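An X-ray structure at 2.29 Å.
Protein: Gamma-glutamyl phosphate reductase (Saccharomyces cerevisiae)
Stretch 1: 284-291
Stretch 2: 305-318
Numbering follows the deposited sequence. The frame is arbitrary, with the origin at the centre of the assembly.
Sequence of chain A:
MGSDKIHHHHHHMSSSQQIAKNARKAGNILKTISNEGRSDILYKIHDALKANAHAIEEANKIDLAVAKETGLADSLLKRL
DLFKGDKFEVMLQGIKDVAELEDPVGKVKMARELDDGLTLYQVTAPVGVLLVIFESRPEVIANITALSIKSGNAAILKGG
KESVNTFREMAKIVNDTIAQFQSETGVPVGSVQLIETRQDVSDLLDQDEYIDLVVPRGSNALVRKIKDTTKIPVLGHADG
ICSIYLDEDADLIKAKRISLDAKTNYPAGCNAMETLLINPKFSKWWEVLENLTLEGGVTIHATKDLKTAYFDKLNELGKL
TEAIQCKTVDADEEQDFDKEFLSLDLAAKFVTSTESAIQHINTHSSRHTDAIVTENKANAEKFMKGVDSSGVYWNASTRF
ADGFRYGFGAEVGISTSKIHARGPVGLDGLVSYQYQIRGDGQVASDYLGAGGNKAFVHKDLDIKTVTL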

ATOM      1  N   LYS A 284      22.374  34.618   6.591  1.00 48.34           N
ATOM      2  CA  LYS A 284      22.377  34.825   5.138  1.00 48.93           C
ATOM      3  C   LYS A 284      21.567  33.747   4.415  1.00 47.74           C
ATOM      4  O   LYS A 284      21.803  33.469   3.243  1.00 47.34           O
ATOM      5  CB  LYS A 284      23.812  34.893   4.585  1.00 50.17           C
ATOM      6  CG  LYS A 284      24.688  36.023   5.141  1.00 54.17           C
ATOM      7  CD  LYS A 284      26.107  35.505   5.427  1.00 62.27           C
ATOM      8  CE  LYS A 284      27.186  36.558   5.166  1.00 66.64           C
ATOM      9  NZ  LYS A 284      27.421  36.740   3.700  1.00 68.04           N
ATOM     10  N   TRP A 285      20.605  33.159   5.126  1.00 47.98           N
ATOM     11  CA  TRP A 285      19.747  32.110   4.575  1.00 47.87           C
ATOM     12  C   TRP A 285      19.034  32.564   3.310  1.00 48.90           C
ATOM     13  O   TRP A 285      18.675  31.737   2.476  1.00 48.63           O
ATOM     14  CB  TRP A 285      18.740  31.598   5.611  1.00 47.97           C
ATOM     15  CG  TRP A 285      17.801  32.620   6.176  1.00 47.59           C
ATOM     16  CD1 TRP A 285      17.921  33.258   7.371  1.00 49.70           C
ATOM     17  CD2 TRP A 285      16.581  33.097   5.589  1.00 48.31           C
ATOM     18  NE1 TRP A 285      16.866  34.113   7.564  1.00 53.34           N
ATOM     19  CE2 TRP A 285      16.026  34.036   6.486  1.00 49.46           C
ATOM     20  CE3 TRP A 285      15.903  32.824   4.388  1.00 48.84           C
ATOM     21  CZ2 TRP A 285      14.829  34.721   6.221  1.00 54.70           C
ATOM     22  CZ3 TRP A 285      14.706  33.496   4.122  1.00 50.45           C
ATOM     23  CH2 TRP A 285      14.181  34.434   5.039  1.00 53.87           C
ATOM     24  N   TRP A 286      18.842  33.882   3.180  1.00 49.38           N
ATOM     25  CA  TRP A 286      18.189  34.471   2.007  1.00 49.48           C
ATOM     26  C   TRP A 286      19.081  34.401   0.775  1.00 48.95           C
ATOM     27  O   TRP A 286      18.572  34.308  -0.336  1.00 49.83           O
ATOM     28  CB  TRP A 286      17.734  35.916   2.273  1.00 49.11           C
ATOM     29  CG  TRP A 286      18.819  36.768   2.810  1.00 50.03           C
ATOM     30  CD1 TRP A 286      19.740  37.477   2.093  1.00 48.89           C
ATOM     31  CD2 TRP A 286      19.132  36.982   4.189  1.00 52.43           C
ATOM     32  NE1 TRP A 286      20.606  38.126   2.943  1.00 53.72           N
ATOM     33  CE2 TRP A 286      20.255  37.838   4.236  1.00 53.11           C
ATOM     34  CE3 TRP A 286      18.572  36.533   5.394  1.00 52.22           C
ATOM     35  CZ2 TRP A 286      20.827  38.255   5.439  1.00 52.97           C
ATOM     36  CZ3 TRP A 286      19.141  36.955   6.591  1.00 50.66           C
ATOM     37  CH2 TRP A 286      20.256  37.801   6.602  1.00 49.96           C
ATOM     38  N   GLU A 287      20.398  34.413   0.976  1.00 48.01           N
ATOM     39  CA  GLU A 287      21.348  34.325  -0.132  1.00 49.63           C
ATOM     40  C   GLU A 287      21.248  32.983  -0.836  1.00 50.87           C
ATOM     41  O   GLU A 287      21.624  32.853  -2.001  1.00 51.74           O
ATOM     42  CB  GLU A 287      22.776  34.563   0.342  1.00 48.47           C
ATOM     43  CG  GLU A 287      23.100  36.026   0.631  1.00 51.97           C
ATOM     44  CD  GLU A 287      24.591  36.269   0.859  1.00 53.57           C
ATOM     45  OE1 GLU A 287      25.410  35.378   0.524  1.00 60.37           O
ATOM     46  OE2 GLU A 287      24.951  37.356   1.371  1.00 64.52           O
ATOM     47  N   VAL A 288      20.740  31.995  -0.104  1.00 50.89           N
ATOM     48  CA  VAL A 288      20.505  30.645  -0.608  1.00 51.29           C
ATOM     49  C   VAL A 288      19.303  30.627  -1.555  1.00 52.75           C
ATOM     50  O   VAL A 288      19.395  30.071  -2.653  1.00 53.66           O
ATOM     51  CB  VAL A 288      20.347  29.635   0.565  1.00 49.05           C
ATOM     52  CG1 VAL A 288      19.788  28.306   0.092  1.00 50.98           C
ATOM     53  CG2 VAL A 288      21.687  29.421   1.247  1.00 46.55           C
ATOM     54  N   LEU A 289      18.192  31.241  -1.135  1.00 53.32           N
ATOM     55  CA  LEU A 289      17.005  31.389  -1.991  1.00 53.51           C
ATOM     56  C   LEU A 289      17.280  32.285  -3.200  1.00 55.51           C
ATOM     57  O   LEU A 289      16.874  31.967  -4.317  1.00 56.78           O
ATOM     58  CB  LEU A 289      15.803  31.930  -1.215  1.00 51.68           C
ATOM     59  CG  LEU A 289      15.242  31.171  -0.015  1.00 50.38           C
ATOM     60  CD1 LEU A 289      13.969  31.848   0.487  1.00 46.77           C
ATOM     61  CD2 LEU A 289      14.968  29.709  -0.365  1.00 52.28           C
ATOM     62  N   GLU A 290      17.974  33.395  -2.988  1.00 56.87           N
ATOM     63  CA  GLU A 290      18.288  34.284  -4.103  1.00 59.94           C
ATOM     64  C   GLU A 290      19.269  33.613  -5.054  1.00 59.51           C
ATOM     65  O   GLU A 290      19.213  33.840  -6.249  1.00 61.27           O
ATOM     66  CB  GLU A 290      18.767  35.672  -3.635  1.00 57.85           C
ATOM     67  CG  GLU A 290      20.244  35.770  -3.292  1.00 62.63           C
ATOM     68  CD  GLU A 290      20.612  37.059  -2.565  1.00 66.20           C
ATOM     69  OE1 GLU A 290      19.691  37.774  -2.088  1.00 78.22           O
ATOM     70  OE2 GLU A 290      21.833  37.359  -2.472  1.00 79.20           O
ATOM     71  N   ASN A 291      20.142  32.763  -4.525  1.00 60.59           N
ATOM     72  CA  ASN A 291      21.049  31.979  -5.364  1.00 61.56           C
ATOM     73  C   ASN A 291      20.296  30.933  -6.204  1.00 62.30           C
ATOM     74  O   ASN A 291      20.695  30.628  -7.321  1.00 62.79           O
ATOM     75  CB  ASN A 291      22.139  31.327  -4.507  1.00 61.83           C
ATOM     76  CG  ASN A 291      22.986  30.329  -5.279  1.00 63.27           C
ATOM     77  OD1 ASN A 291      23.778  30.700  -6.149  1.00 66.84           O
ATOM     78  ND2 ASN A 291      22.835  29.055  -4.947  1.00 67.40           N
ATOM     79  N   ASP A 305       4.739  33.772   5.854  1.00 64.46           N
ATOM     80  CA  ASP A 305       5.660  34.345   6.847  1.00 64.58           C
ATOM     81  C   ASP A 305       7.130  34.352   6.405  1.00 62.66           C
ATOM     82  O   ASP A 305       7.889  35.248   6.793  1.00 63.59           O
ATOM     83  CB  ASP A 305       5.502  33.669   8.218  1.00 66.06           C
ATOM     84  CG  ASP A 305       6.035  32.239   8.233  1.00 74.50           C
ATOM     85  OD1 ASP A 305       5.725  31.471   7.289  1.00 84.91           O
ATOM     86  OD2 ASP A 305       6.766  31.886   9.189  1.00 77.86           O
ATOM     87  N   LEU A 306       7.516  33.372   5.585  1.00 60.43           N
ATOM     88  CA  LEU A 306       8.882  33.276   5.067  1.00 59.61           C
ATOM     89  C   LEU A 306       9.143  34.290   3.952  1.00 59.27           C
ATOM     90  O   LEU A 306      10.148  35.010   3.989  1.00 58.53           O
ATOM     91  CB  LEU A 306       9.217  31.835   4.630  1.00 60.35           C
ATOM     92  CG  LEU A 306      10.599  31.615   3.998  1.00 60.60           C
ATOM     93  CD1 LEU A 306      11.332  30.469   4.645  1.00 65.59           C
ATOM     94  CD2 LEU A 306      10.492  31.388   2.502  1.00 65.23           C
ATOM     95  N   LYS A 307       8.233  34.353   2.976  1.00 60.58           N
ATOM     96  CA  LYS A 307       8.271  35.385   1.910  1.00 61.39           C
ATOM     97  C   LYS A 307       8.323  36.826   2.448  1.00 59.60           C
ATOM     98  O   LYS A 307       9.118  37.654   1.971  1.00 57.84           O
ATOM     99  CB  LYS A 307       7.088  35.221   0.943  1.00 62.51           C
ATOM    100  CG  LYS A 307       7.154  36.144  -0.281  1.00 66.58           C
ATOM    101  CD  LYS A 307       6.332  35.609  -1.452  1.00 72.27           C
ATOM    102  CE  LYS A 307       4.834  35.656  -1.171  1.00 72.85           C
ATOM    103  NZ  LYS A 307       4.354  37.047  -1.065  1.00 68.50           N
ATOM    104  N   THR A 308       7.484  37.112   3.444  1.00 59.50           N
ATOM    105  CA  THR A 308       7.465  38.432   4.087  1.00 59.83           C
ATOM    106  C   THR A 308       8.790  38.752   4.785  1.00 57.59           C
ATOM    107  O   THR A 308       9.158  39.912   4.897  1.00 57.35           O
ATOM    108  CB  THR A 308       6.287  38.589   5.101  1.00 61.11           C
ATOM    109  OG1 THR A 308       6.407  37.611   6.143  1.00 69.05           O
ATOM    110  CG2 THR A 308       4.930  38.418   4.406  1.00 63.88           C
ATOM    111  N   ALA A 309       9.495  37.718   5.248  1.00 56.40           N
ATOM    112  CA  ALA A 309      10.785  37.889   5.922  1.00 54.39           C
ATOM    113  C   ALA A 309      11.938  37.997   4.925  1.00 53.41           C
ATOM    114  O   ALA A 309      12.904  38.735   5.142  1.00 54.47           O
ATOM    115  CB  ALA A 309      11.021  36.752   6.911  1.00 53.17           C
ATOM    116  N   TYR A 310      11.809  37.251   3.833  1.00 53.90           N
ATOM    117  CA  TYR A 310      12.800  37.166   2.765  1.00 54.43           C
ATOM    118  C   TYR A 310      12.849  38.492   2.001  1.00 56.28           C
ATOM    119  O   TYR A 310      13.926  39.068   1.791  1.00 56.47           O
ATOM    120  CB  TYR A 310      12.437  35.953   1.875  1.00 55.23           C
ATOM    121  CG  TYR A 310      13.214  35.767   0.583  1.00 56.20           C
ATOM    122  CD1 TYR A 310      14.614  35.966   0.539  1.00 54.64           C
ATOM    123  CD2 TYR A 310      12.551  35.335  -0.588  1.00 51.78           C
ATOM    124  CE1 TYR A 310      15.329  35.784  -0.642  1.00 49.07           C
ATOM    125  CE2 TYR A 310      13.257  35.151  -1.785  1.00 53.09           C
ATOM    126  CZ  TYR A 310      14.645  35.382  -1.800  1.00 53.98           C
ATOM    127  OH  TYR A 310      15.355  35.192  -2.961  1.00 54.97           O
ATOM    128  N   PHE A 311      11.672  39.000   1.638  1.00 57.85           N
ATOM    129  CA  PHE A 311      11.542  40.278   0.923  1.00 58.48           C
ATOM    130  C   PHE A 311      12.062  41.470   1.735  1.00 59.11           C
ATOM    131  O   PHE A 311      12.671  42.385   1.179  1.00 58.67           O
ATOM    132  CB  PHE A 311      10.080  40.508   0.503  1.00 59.84           C
ATOM    133  CG  PHE A 311       9.687  39.825  -0.795  1.00 61.56           C
ATOM    134  CD1 PHE A 311      10.423  38.748  -1.305  1.00 66.68           C
ATOM    135  CD2 PHE A 311       8.554  40.249  -1.495  1.00 65.42           C
ATOM    136  CE1 PHE A 311      10.049  38.122  -2.503  1.00 67.37           C
ATOM    137  CE2 PHE A 311       8.168  39.629  -2.691  1.00 64.72           C
ATOM    138  CZ  PHE A 311       8.918  38.565  -3.198  1.00 64.28           C
ATOM    139  N   ASP A 312      11.837  41.448   3.047  1.00 59.86           N
ATOM    140  CA  ASP A 312      12.319  42.514   3.933  1.00 60.07           C
ATOM    141  C   ASP A 312      13.837  42.567   4.022  1.00 59.50           C
ATOM    142  O   ASP A 312      14.414  43.652   4.036  1.00 60.60           O
ATOM    143  CB  ASP A 312      11.725  42.379   5.337  1.00 61.47           C
ATOM    144  CG  ASP A 312      10.205  42.465   5.344  1.00 67.03           C
ATOM    145  OD1 ASP A 312       9.590  42.567   4.253  1.00 70.59           O
ATOM    146  OD2 ASP A 312       9.622  42.413   6.450  1.00 73.24           O
ATOM    147  N   LYS A 313      14.480  41.402   4.087  1.00 59.11           N
ATOM    148  CA  LYS A 313      15.946  41.349   4.108  1.00 58.31           C
ATOM    149  C   LYS A 313      16.553  41.808   2.779  1.00 57.49           C
ATOM    150  O   LYS A 313      17.670  42.340   2.750  1.00 57.64           O
ATOM    151  CB  LYS A 313      16.460  39.949   4.488  1.00 58.29           C
ATOM    152  CG  LYS A 313      16.575  39.687   6.000  1.00 60.39           C
ATOM    153  CD  LYS A 313      17.291  40.821   6.780  1.00 63.34           C
ATOM    154  CE  LYS A 313      18.757  40.997   6.359  1.00 66.00           C
ATOM    155  NZ  LYS A 313      19.564  41.857   7.274  1.00 63.18           N
ATOM    156  N   LEU A 314      15.808  41.609   1.690  1.00 56.96           N
ATOM    157  CA  LEU A 314      16.269  41.975   0.355  1.00 56.76           C
ATOM    158  C   LEU A 314      16.098  43.474   0.131  1.00 58.29           C
ATOM    159  O   LEU A 314      17.010  44.151  -0.364  1.00 57.09           O
ATOM    160  CB  LEU A 314      15.508  41.186  -0.716  1.00 57.33           C
ATOM    161  CG  LEU A 314      15.670  39.659  -0.795  1.00 52.07           C
ATOM    162  CD1 LEU A 314      14.666  39.142  -1.797  1.00 54.79           C
ATOM    163  CD2 LEU A 314      17.078  39.239  -1.190  1.00 48.27           C
ATOM    164  N   ASN A 315      14.925  43.977   0.516  1.00 59.23           N
ATOM    165  CA  ASN A 315      14.616  45.392   0.450  1.00 60.31           C
ATOM    166  C   ASN A 315      15.538  46.231   1.334  1.00 60.39           C
ATOM    167  O   ASN A 315      15.863  47.369   0.987  1.00 60.52           O
ATOM    168  CB  ASN A 315      13.151  45.632   0.823  1.00 61.20           C
ATOM    169  CG  ASN A 315      12.507  46.718  -0.027  1.00 65.43           C
ATOM    170  OD1 ASN A 315      12.234  46.513  -1.215  1.00 69.45           O
ATOM    171  ND2 ASN A 315      12.253  47.879   0.581  1.00 61.59           N
ATOM    172  N   GLU A 316      15.958  45.664   2.468  1.00 60.18           N
ATOM    173  CA  GLU A 316      16.913  46.312   3.381  1.00 60.14           C
ATOM    174  C   GLU A 316      18.321  46.393   2.766  1.00 59.41           C
ATOM    175  O   GLU A 316      19.125  47.258   3.131  1.00 58.49           O
ATOM    176  CB  GLU A 316      16.959  45.564   4.721  1.00 59.84           C
ATOM    177  CG  GLU A 316      17.827  46.221   5.797  1.00 63.00           C
ATOM    178  CD  GLU A 316      18.133  45.307   6.979  1.00 62.33           C
ATOM    179  OE1 GLU A 316      17.895  44.084   6.887  1.00 69.92           O
ATOM    180  OE2 GLU A 316      18.623  45.818   8.007  1.00 68.45           O
ATOM    181  N   LEU A 317      18.608  45.479   1.842  1.00 60.04           N
ATOM    182  CA  LEU A 317      19.899  45.417   1.157  1.00 60.11           C
ATOM    183  C   LEU A 317      19.819  45.989  -0.261  1.00 59.53           C
ATOM    184  O   LEU A 317      20.832  46.082  -0.961  1.00 58.50           O
ATOM    185  CB  LEU A 317      20.410  43.966   1.134  1.00 60.62           C
ATOM    186  CG  LEU A 317      21.189  43.507   2.375  1.00 61.99           C
ATOM    187  CD1 LEU A 317      21.058  42.005   2.604  1.00 59.72           C
ATOM    188  CD2 LEU A 317      22.668  43.933   2.297  1.00 63.21           C
ATOM    189  N   GLY A 318      18.604  46.364  -0.668  1.00 60.23           N
ATOM    190  CA  GLY A 318      18.328  46.893  -2.009  1.00 61.16           C
ATOM    191  C   GLY A 318      18.354  45.843  -3.105  1.00 62.32           C
ATOM    192  O   GLY A 318      18.235  46.171  -4.291  1.00 61.56           O
TER

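Tyr310 lies at the centre of the contact, its ring lodged against the first helix. Leu289 covers one face of that ring: its CD1 sits 3.9 Å from the centroid of the Tyr310 ring, almost on the ring normal, a CH-π contact. Trp286 CB meets the ring edge, 3.6 Å from Tyr310 CD1. Trp285 reaches the second helix with the far end of its indole, CH2 lying 3.9 Å from Tyr310 CB and 4.3 Å from Ala309 CB; the indole also comes close to the backbone, Trp285 CH2 lying 3.8 Å from Tyr310 CA. Leu306 extends this apolar patch, its CD2 4.0 Å from Leu289 CD1.

The two helices cross nearly at right angles (94°), their axes 10.2 Å apart at closest approach, and the nearest CA atoms are those of Trp286 and Tyr310, 6.1 Å apart. No hydrogen bond joins the stretches, so packing holds them together: even Tyr310 OH, 3.2 Å from Glu290 N, has poor bonding geometry, and that amide instead donates to Trp286 O within its own stretch.

Farther out, the aliphatic chain of Lys313 lies over the Trp286 indole, with CE 3.8 Å from the centroid of its six-membered ring. Beyond this CH-π contact, Lys313 NZ forms a salt bridge with Glu316 OE1 (2.8 Å), pairing its charge within its own stretch.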